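Local coordinates for protein ammonium transporter (Kuenenia stuttgartiensis, PDB 6EU6) that probably senses ammonium at the membrane and passes the signal to a histidine kinase, using the fold of the Amt ammonium transporters, at residues Thr106-Leu111 and Phe130-Ile135; His204-Ala209 and Ser268-Ile273; Gly154-Leu159 and Gln360-Ile365. All coordinates share one frame; numbering follows the deposited sequence.

Contact 1: residues Thr106-Leu111 and Phe130-Ile135; sequences TAATIL and FIVAII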
loop_
_atom_site.group_PDB
_atom_site.type_symbol
_atom_site.label_atom_id
_atom_site.label_comp_id
_atom_site.label_asym_id
_atom_site.label_seq_id
_atom_site.Cartn_x
_atom_site.Cartn_y
_atom_site.Cartn_z
ATOM N N THR A 106 11.299 2.403 -12.400
ATOM C CA THR A 106 12.222 2.476 -11.221
ATOM C C THR A 106 13.566 3.122 -11.605
ATOM O O THR A 106 14.062 4.027 -10.984
ATOM C CB THR A 106 12.423 1.107 -10.597
ATOM O OG1 THR A 106 11.153 0.512 -10.355
ATOM C CG2 THR A 106 13.125 1.191 -9.300
ATOM N N ALA A 107 14.147 2.610 -12.654
ATOM C CA ALA A 107 15.450 3.119 -13.136
ATOM C C ALA A 107 15.354 4.594 -13.443
ATOM O O ALA A 107 16.190 5.375 -13.068
ATOM C CB ALA A 107 15.869 2.336 -14.371
ATOM N N ALA A 108 14.246 4.994 -14.025
ATOM C CA ALA A 108 14.180 6.364 -14.484
ATOM C C ALA A 108 13.879 7.366 -13.394
ATOM O O ALA A 108 14.270 8.537 -13.480
ATOM C CB ALA A 108 13.086 6.421 -15.550
ATOM N N THR A 109 13.136 6.940 -12.363
ATOM C CA THR A 109 12.672 7.870 -11.370
ATOM C C THR A 109 13.768 8.242 -10.373
ATOM O O THR A 109 13.653 9.280 -9.677
ATOM C CB THR A 109 11.402 7.379 -10.656
ATOM O OG1 THR A 109 10.825 8.485 -9.996
ATOM C CG2 THR A 109 11.685 6.346 -9.613
ATOM N N ILE A 110 14.813 7.419 -10.291
ATOM C CA ILE A 110 15.986 7.738 -9.491
ATOM C C ILE A 110 16.478 9.187 -9.765
ATOM O O ILE A 110 16.841 9.952 -8.850
ATOM C CB ILE A 110 17.129 6.730 -9.782
ATOM C CG1 ILE A 110 16.698 5.371 -9.219
ATOM C CG2 ILE A 110 18.444 7.156 -9.122
ATOM C CD1 ILE A 110 17.410 4.123 -9.744
ATOM N N LEU A 111 16.486 9.565 -11.045
ATOM C CA LEU A 111 16.900 10.890 -11.462
ATOM C C LEU A 111 16.316 11.986 -10.615
ATOM O O LEU A 111 17.001 12.920 -10.268
ATOM C CB LEU A 111 16.402 11.105 -12.919
ATOM C CG LEU A 111 16.674 12.476 -13.543
ATOM C CD1 LEU A 111 18.181 12.795 -13.601
ATOM C CD2 LEU A 111 16.109 12.523 -14.924
ATOM N N PHE A 130 15.016 9.974 -22.202
ATOM C CA PHE A 130 16.305 9.495 -22.718
ATOM C C PHE A 130 16.790 8.214 -22.030
ATOM O O PHE A 130 17.218 7.251 -22.686
ATOM C CB PHE A 130 17.330 10.602 -22.713
ATOM C CG PHE A 130 18.650 10.224 -23.370
ATOM C CD1 PHE A 130 18.791 10.206 -24.776
ATOM C CD2 PHE A 130 19.795 9.941 -22.600
ATOM C CE1 PHE A 130 20.013 9.861 -25.354
ATOM C CE2 PHE A 130 20.997 9.594 -23.219
ATOM C CZ PHE A 130 21.095 9.565 -24.586
ATOM N N ILE A 131 16.686 8.153 -20.703
ATOM C CA ILE A 131 17.119 6.971 -20.007
ATOM C C ILE A 131 16.283 5.770 -20.381
ATOM O O ILE A 131 16.836 4.672 -20.567
ATOM C CB ILE A 131 17.306 7.186 -18.491
ATOM C CG1 ILE A 131 18.071 5.961 -17.894
ATOM C CG2 ILE A 131 15.965 7.357 -17.795
ATOM C CD1 ILE A 131 18.322 6.029 -16.418
ATOM N N VAL A 132 14.967 5.966 -20.577
ATOM C CA VAL A 132 14.096 4.876 -20.834
ATOM C C VAL A 132 14.161 4.336 -22.300
ATOM O O VAL A 132 13.913 3.140 -22.544
ATOM C CB VAL A 132 12.649 5.215 -20.443
ATOM C CG1 VAL A 132 11.736 4.026 -20.715
ATOM C CG2 VAL A 132 12.536 5.488 -18.904
ATOM N N ALA A 133 14.460 5.243 -23.241
ATOM C CA ALA A 133 14.546 4.945 -24.693
ATOM C C ALA A 133 15.899 4.388 -25.106
ATOM O O ALA A 133 15.922 3.577 -25.989
ATOM C CB ALA A 133 14.223 6.211 -25.529
ATOM N N ILE A 134 16.975 4.768 -24.416
ATOM C CA ILE A 134 18.380 4.508 -24.823
ATOM C C ILE A 134 19.238 3.830 -23.763
ATOM O O ILE A 134 19.571 2.642 -23.875
ATOM C CB ILE A 134 19.037 5.816 -25.337
ATOM C CG1 ILE A 134 18.355 6.150 -26.685
ATOM C CG2 ILE A 134 20.522 5.601 -25.634
ATOM C CD1 ILE A 134 18.254 7.575 -26.923
ATOM N N ILE A 135 19.560 4.561 -22.724
ATOM C CA ILE A 135 20.546 4.073 -21.726
ATOM C C ILE A 135 20.082 2.776 -21.097
ATOM O O ILE A 135 20.788 1.745 -21.151
ATOM C CB ILE A 135 20.860 5.139 -20.648
ATOM C CG1 ILE A 135 21.444 6.394 -21.309
ATOM C CG2 ILE A 135 21.764 4.601 -19.563
ATOM C CD1 ILE A 135 21.708 7.499 -20.327
#
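Ala108 fits against the branched side chains of Ile131 and Val132, and this apolar cluster holds helix 93-114 to helix 121-144. Ala108 CB lies 3.5 Å from Val132 CG2, with Ile131 CG2 on the neighbouring flank at 3.8 Å, so one small methyl is received by two methyls from consecutive residues. Ile131 CG2 also comes within 3.9 Å of Ala108 CA and thus meets the backbone as well as the methyl. The two branches of Ile131 divide the work. With CG1 extended opposite the backbone nitrogen (chi1 -167°), CD1 is carried on toward Ala107, while CG2 stays with Ala108.

Polar groups add little across the interface, and no hydrogen bond joins the two segments. Ile131 CD1 approaches Ala107 O at 4.0 Å, a van der Waals contact between a methyl and a carbonyl oxygen. On another face of helix 93-114, Thr109 OG1 is hydrogen-bonded to Asp50, and Thr109 O to an ammonium ion that probably came from the crystallisation liquor.

In the backbone, the methyl-sized Ala108 lets the CA atoms of Ala108 and Ile131 come to 6.3 Å, while the local helix axes keep an ordinary 9.4 Å. They meet at 132°, a steeply inclined crossing with the helices running in broadly opposing directions. The pi-type turn at 131-135 begins at the touching residues themselves; at its end Ile135 O is hydrogen-bonded to Trp370 NE1.

Helices 40-67 and 167-185 flank the cluster, Val132 reaching Val57 of the first and Ile131 reaching Phe177 of the second. Small-residue packing between successive membrane helices, buried well inside the subunit, is in keeping with the helical bundle of the Amt family.

Contact 2: residues His204-Ala209 and Ser268-Ile273; sequences HNVPLA and SLFTAI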
loop_
_atom_site.group_PDB
_atom_site.type_symbol
_atom_site.label_atom_id
_atom_site.label_comp_id
_atom_site.label_asym_id
_atom_site.label_seq_id
_atom_site.Cartn_x
_atom_site.Cartn_y
_atom_site.Cartn_z
ATOM N N HIS A 204 12.715 18.150 5.461
ATOM C CA HIS A 204 11.716 18.810 6.301
ATOM C C HIS A 204 10.515 17.903 6.694
ATOM O O HIS A 204 9.532 18.374 7.291
ATOM C CB HIS A 204 11.201 20.038 5.575
ATOM C CG HIS A 204 12.211 21.148 5.466
ATOM N ND1 HIS A 204 11.903 22.422 4.990
ATOM C CD2 HIS A 204 13.534 21.168 5.762
ATOM C CE1 HIS A 204 12.996 23.146 4.976
ATOM N NE2 HIS A 204 14.005 22.404 5.404
ATOM N N ASN A 205 10.521 16.622 6.294
ATOM C CA ASN A 205 9.408 15.782 6.652
ATOM C C ASN A 205 9.956 14.353 6.794
ATOM O O ASN A 205 9.800 13.515 5.938
ATOM C CB ASN A 205 8.235 15.972 5.714
ATOM C CG ASN A 205 6.934 15.402 6.288
ATOM O OD1 ASN A 205 6.930 14.493 7.094
ATOM N ND2 ASN A 205 5.838 15.873 5.795
ATOM N N VAL A 206 10.636 14.152 7.914
ATOM C CA VAL A 206 11.143 12.891 8.303
ATOM C C VAL A 206 10.070 11.816 8.379
ATOM O O VAL A 206 10.293 10.698 7.866
ATOM C CB VAL A 206 11.987 13.008 9.556
ATOM C CG1 VAL A 206 12.422 11.643 10.088
ATOM C CG2 VAL A 206 13.226 13.767 9.202
ATOM N N PRO A 207 8.889 12.134 8.943
ATOM C CA PRO A 207 7.841 11.099 8.909
ATOM C C PRO A 207 7.495 10.655 7.502
ATOM O O PRO A 207 7.298 9.471 7.247
ATOM C CB PRO A 207 6.630 11.798 9.581
ATOM C CG PRO A 207 7.231 12.813 10.492
ATOM C CD PRO A 207 8.528 13.261 9.853
ATOM N N LEU A 208 7.438 11.579 6.559
ATOM C CA LEU A 208 7.073 11.220 5.229
ATOM C C LEU A 208 8.204 10.370 4.547
ATOM O O LEU A 208 7.912 9.393 3.853
ATOM C CB LEU A 208 6.784 12.495 4.426
ATOM C CG LEU A 208 6.153 12.294 3.068
ATOM C CD1 LEU A 208 4.793 11.619 3.149
ATOM C CD2 LEU A 208 5.999 13.664 2.436
ATOM N N ALA A 209 9.459 10.748 4.760
ATOM C CA ALA A 209 10.567 9.907 4.310
ATOM C C ALA A 209 10.529 8.494 4.934
ATOM O O ALA A 209 10.934 7.560 4.325
ATOM C CB ALA A 209 11.885 10.550 4.633
ATOM N N SER A 268 20.997 9.430 7.063
ATOM C CA SER A 268 21.992 8.386 6.826
ATOM C C SER A 268 21.432 7.038 7.157
ATOM O O SER A 268 21.846 6.059 6.555
ATOM C CB SER A 268 23.275 8.652 7.624
ATOM O OG SER A 268 23.884 9.757 7.023
ATOM N N LEU A 269 20.534 6.948 8.152
ATOM C CA LEU A 269 19.915 5.667 8.454
ATOM C C LEU A 269 19.068 5.196 7.257
ATOM O O LEU A 269 19.108 4.027 6.862
ATOM C CB LEU A 269 19.044 5.782 9.689
ATOM C CG LEU A 269 18.176 4.569 9.984
ATOM C CD1 LEU A 269 19.035 3.412 10.419
ATOM C CD2 LEU A 269 17.175 4.914 11.074
ATOM N N PHE A 270 18.297 6.114 6.664
ATOM C CA PHE A 270 17.506 5.748 5.477
ATOM C C PHE A 270 18.386 5.350 4.340
ATOM O O PHE A 270 18.160 4.323 3.673
ATOM C CB PHE A 270 16.645 6.940 4.955
ATOM C CG PHE A 270 15.628 7.496 5.954
ATOM C CD1 PHE A 270 14.837 6.693 6.686
ATOM C CD2 PHE A 270 15.424 8.842 6.050
ATOM C CE1 PHE A 270 13.915 7.175 7.606
ATOM C CE2 PHE A 270 14.506 9.346 6.954
ATOM C CZ PHE A 270 13.729 8.501 7.706
ATOM N N THR A 271 19.432 6.148 4.099
ATOM C CA THR A 271 20.392 5.826 3.026
ATOM C C THR A 271 20.869 4.391 3.156
ATOM O O THR A 271 20.963 3.669 2.196
ATOM C CB THR A 271 21.572 6.823 3.031
ATOM O OG1 THR A 271 21.062 8.106 2.773
ATOM C CG2 THR A 271 22.617 6.490 1.983
ATOM N N ALA A 272 21.251 3.997 4.362
ATOM C CA ALA A 272 21.808 2.716 4.533
ATOM C C ALA A 272 20.786 1.574 4.260
ATOM O O ALA A 272 21.142 0.562 3.670
ATOM C CB ALA A 272 22.395 2.621 5.925
ATOM N N ILE A 273 19.535 1.740 4.768
ATOM C CA ILE A 273 18.485 0.786 4.565
ATOM C C ILE A 273 18.253 0.591 3.072
ATOM O O ILE A 273 18.265 -0.525 2.584
ATOM C CB ILE A 273 17.197 1.214 5.313
ATOM C CG1 ILE A 273 17.486 1.076 6.821
ATOM C CG2 ILE A 273 16.072 0.305 4.877
ATOM C CD1 ILE A 273 16.463 1.734 7.705
#
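Val206 and Ala209, one turn apart at the start of helix 206-226, receive the ring of Phe270 from helix 266-280. Just ahead of them, Asn205 takes the N-cap position. Asn205 OD1 accepts a hydrogen bond from Leu208 N at 3.0 Å, with an N-H...O angle of 147°; the donor stands 50° out of the side-chain carbonyl plane. Asn205 O in turn accepts Ala209 N at 3.0 Å, so both the side chain and the backbone of Asn205 bond into the first turn, from which Val206 and Ala209 project.

Val206 touches the far end of the ring, Val206 CG1 lying 4.2 Å from Phe270 CZ. Val206 O approaches Phe270 CZ obliquely at 4.1 Å, and it is also hydrogen-bonded to Thr210 OG1. Leu208 turns to other neighbours, among them Leu211 of the third subunit.

Ala209 makes the closer approach: Ala209 CB is 3.7 Å from Phe270 CE2. Its carbonyl group lies over one face of the ring, Ala209 C standing 4.2 Å above the plane of the Phe270 ring and displaced toward the rim. The CA atoms of Ala209 and Phe270 are 8.2 Å apart, a separation that the aromatic side chain spans. Phe270 CG, set opposite the carbonyl carbon (chi1 -60°), carries the ring on toward Val206 and Ala209. Ile41 and Leu48 of the second subunit pack on Val206 and Phe270, respectively, extending the cluster across the trimer interface.

With no hydrogen bond between the segments, they adhere through dispersion and burial of the phenyl ring, while the capping bonds of Asn205 serve the helix start, not the joint between the segments.

Contact 3: residues Gly154-Leu159 and Gln360-Ile365; sequences GWLKEL and QALGVI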
loop_
_atom_site.group_PDB
_atom_site.type_symbol
_atom_site.label_atom_id
_atom_site.label_comp_id
_atom_site.label_asym_id
_atom_site.label_seq_id
_atom_site.Cartn_x
_atom_site.Cartn_y
_atom_site.Cartn_z
ATOM N N GLY A 154 22.696 -11.335 -24.546
ATOM C CA GLY A 154 23.346 -10.068 -24.626
ATOM C C GLY A 154 24.800 -10.361 -24.366
ATOM O O GLY A 154 25.142 -11.355 -23.683
ATOM N N TRP A 155 25.662 -9.472 -24.834
ATOM C CA TRP A 155 27.084 -9.781 -24.781
ATOM C C TRP A 155 27.587 -9.888 -23.360
ATOM O O TRP A 155 28.429 -10.696 -23.102
ATOM C CB TRP A 155 27.928 -8.801 -25.628
ATOM C CG TRP A 155 28.050 -7.392 -25.112
ATOM C CD1 TRP A 155 27.230 -6.368 -25.383
ATOM C CD2 TRP A 155 29.082 -6.870 -24.267
ATOM N NE1 TRP A 155 27.658 -5.249 -24.719
ATOM C CE2 TRP A 155 28.792 -5.535 -24.035
ATOM C CE3 TRP A 155 30.172 -7.450 -23.591
ATOM C CZ2 TRP A 155 29.563 -4.739 -23.207
ATOM C CZ3 TRP A 155 30.936 -6.679 -22.785
ATOM C CH2 TRP A 155 30.623 -5.326 -22.584
ATOM N N LEU A 156 27.091 -9.059 -22.425
ATOM C CA LEU A 156 27.553 -9.143 -21.052
ATOM C C LEU A 156 27.138 -10.419 -20.337
ATOM O O LEU A 156 27.924 -11.059 -19.604
ATOM C CB LEU A 156 27.105 -7.952 -20.210
ATOM C CG LEU A 156 28.036 -6.807 -19.997
ATOM C CD1 LEU A 156 27.276 -5.751 -19.160
ATOM C CD2 LEU A 156 29.329 -7.259 -19.319
ATOM N N LYS A 157 25.903 -10.790 -20.529
ATOM C CA LYS A 157 25.423 -12.072 -20.047
ATOM C C LYS A 157 26.247 -13.267 -20.620
ATOM O O LYS A 157 26.634 -14.206 -19.886
ATOM C CB LYS A 157 23.978 -12.238 -20.417
ATOM C CG LYS A 157 23.430 -13.621 -20.143
ATOM C CD LYS A 157 23.545 -14.074 -18.691
ATOM C CE LYS A 157 22.574 -13.314 -17.775
ATOM N NZ LYS A 157 22.849 -13.568 -16.353
ATOM N N GLU A 158 26.543 -13.181 -21.908
ATOM C CA GLU A 158 27.407 -14.165 -22.596
ATOM C C GLU A 158 28.739 -14.331 -21.836
ATOM O O GLU A 158 29.226 -15.438 -21.648
ATOM C CB GLU A 158 27.656 -13.690 -24.014
ATOM C CG GLU A 158 28.631 -14.565 -24.773
ATOM C CD GLU A 158 28.017 -15.891 -24.994
ATOM O OE1 GLU A 158 26.947 -15.892 -25.606
ATOM O OE2 GLU A 158 28.552 -16.907 -24.514
ATOM N N LEU A 159 29.327 -13.230 -21.378
ATOM C CA LEU A 159 30.559 -13.301 -20.545
ATOM C C LEU A 159 30.320 -13.848 -19.142
ATOM O O LEU A 159 31.289 -14.055 -18.407
ATOM C CB LEU A 159 31.216 -11.952 -20.400
ATOM C CG LEU A 159 31.723 -11.444 -21.717
ATOM C CD1 LEU A 159 32.414 -10.136 -21.430
ATOM C CD2 LEU A 159 32.646 -12.415 -22.488
ATOM N N GLN A 360 31.870 -9.436 -12.813
ATOM C CA GLN A 360 30.980 -8.502 -12.130
ATOM C C GLN A 360 31.570 -7.099 -12.196
ATOM O O GLN A 360 30.904 -6.120 -12.604
ATOM C CB GLN A 360 30.707 -8.934 -10.693
ATOM C CG GLN A 360 29.955 -10.287 -10.520
ATOM C CD GLN A 360 28.654 -10.368 -11.262
ATOM O OE1 GLN A 360 28.554 -11.000 -12.308
ATOM N NE2 GLN A 360 27.625 -9.695 -10.719
ATOM N N ALA A 361 32.853 -7.001 -11.916
ATOM C CA ALA A 361 33.531 -5.705 -12.011
ATOM C C ALA A 361 33.474 -5.110 -13.431
ATOM O O ALA A 361 33.340 -3.897 -13.621
ATOM C CB ALA A 361 34.958 -5.817 -11.558
ATOM N N LEU A 362 33.576 -5.978 -14.426
ATOM C CA LEU A 362 33.521 -5.509 -15.791
ATOM C C LEU A 362 32.123 -4.957 -16.066
ATOM O O LEU A 362 31.966 -3.945 -16.715
ATOM C CB LEU A 362 33.862 -6.621 -16.787
ATOM C CG LEU A 362 33.422 -6.358 -18.229
ATOM C CD1 LEU A 362 34.216 -5.161 -18.742
ATOM C CD2 LEU A 362 33.660 -7.590 -19.095
ATOM N N GLY A 363 31.107 -5.657 -15.602
ATOM C CA GLY A 363 29.716 -5.149 -15.732
ATOM C C GLY A 363 29.518 -3.811 -15.052
ATOM O O GLY A 363 28.869 -2.887 -15.601
ATOM N N VAL A 364 30.084 -3.686 -13.873
ATOM C CA VAL A 364 30.022 -2.448 -13.109
ATOM C C VAL A 364 30.634 -1.274 -13.871
ATOM O O VAL A 364 30.080 -0.170 -13.890
ATOM C CB VAL A 364 30.733 -2.621 -11.761
ATOM C CG1 VAL A 364 31.111 -1.310 -11.129
ATOM C CG2 VAL A 364 29.841 -3.423 -10.820
ATOM N N ILE A 365 31.814 -1.494 -14.432
ATOM C CA ILE A 365 32.533 -0.452 -15.183
ATOM C C ILE A 365 31.874 -0.090 -16.471
ATOM O O ILE A 365 31.866 1.078 -16.876
ATOM C CB ILE A 365 34.012 -0.908 -15.417
ATOM C CG1 ILE A 365 34.745 -0.760 -14.106
ATOM C CG2 ILE A 365 34.665 -0.095 -16.503
ATOM C CD1 ILE A 365 35.889 -1.722 -13.938
#
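Gln360 NE2 is held by two carbonyl oxygens, those of Ile162 and Thr334, and its OE1 is hydrogen-bonded to Gln356 NE2, so both ends of the amide are engaged and its rotation is fixed. Three residues further on, the same helix 353-385 presents Gly363 to Leu156 of the short helix 155-158. Leu156 CD2 lies 4.2 Å from Gly363 CA and 4.3 Å from Leu362 CG, resting where the glycine exposes bare backbone. Gly154, at the N-cap position, starts the short helix, and Gly154 O accepts Glu158 N at 2.9 Å. Through Leu156 and Leu159 this single-turn segment, which follows helix 121-144 and precedes helix 167-185 in the chain of the Amt fold, rests against helix 353-385. Beside Leu156, the Trp155 ring has Leu156 CG 3.9 Å above one face, offset toward the rim, and meets Trp142 of helix 121-144. Nearer the surface, Leu159 and Leu362 cross at about a right angle. There Leu159 CD1 meets Leu362 CD2 at 3.7 Å; with Leu362 CG opposite its backbone nitrogen (chi1 162°), the branch extends toward Leu159.

Overall arrangement
The three contacts are spread over one helical subunit of the trimer and none touches another. Contact 1 lies nearest the middle, its centre about 9 Å from that of the chain; contacts 2 and 3 sit on opposite sides of the chain's centre, their own centres about 33 Å apart. Along the chain, contact 1 closes first, between neighbouring helices, and helix 121-144 is followed directly by the short helix of contact 3. Contact 2 is nested inside the long loop of chain that contact 3 closes. Contact 1 thus lies in the subunit interior, contact 2 borders other subunits, and contact 3 joins parts of the chain some 200 residues apart.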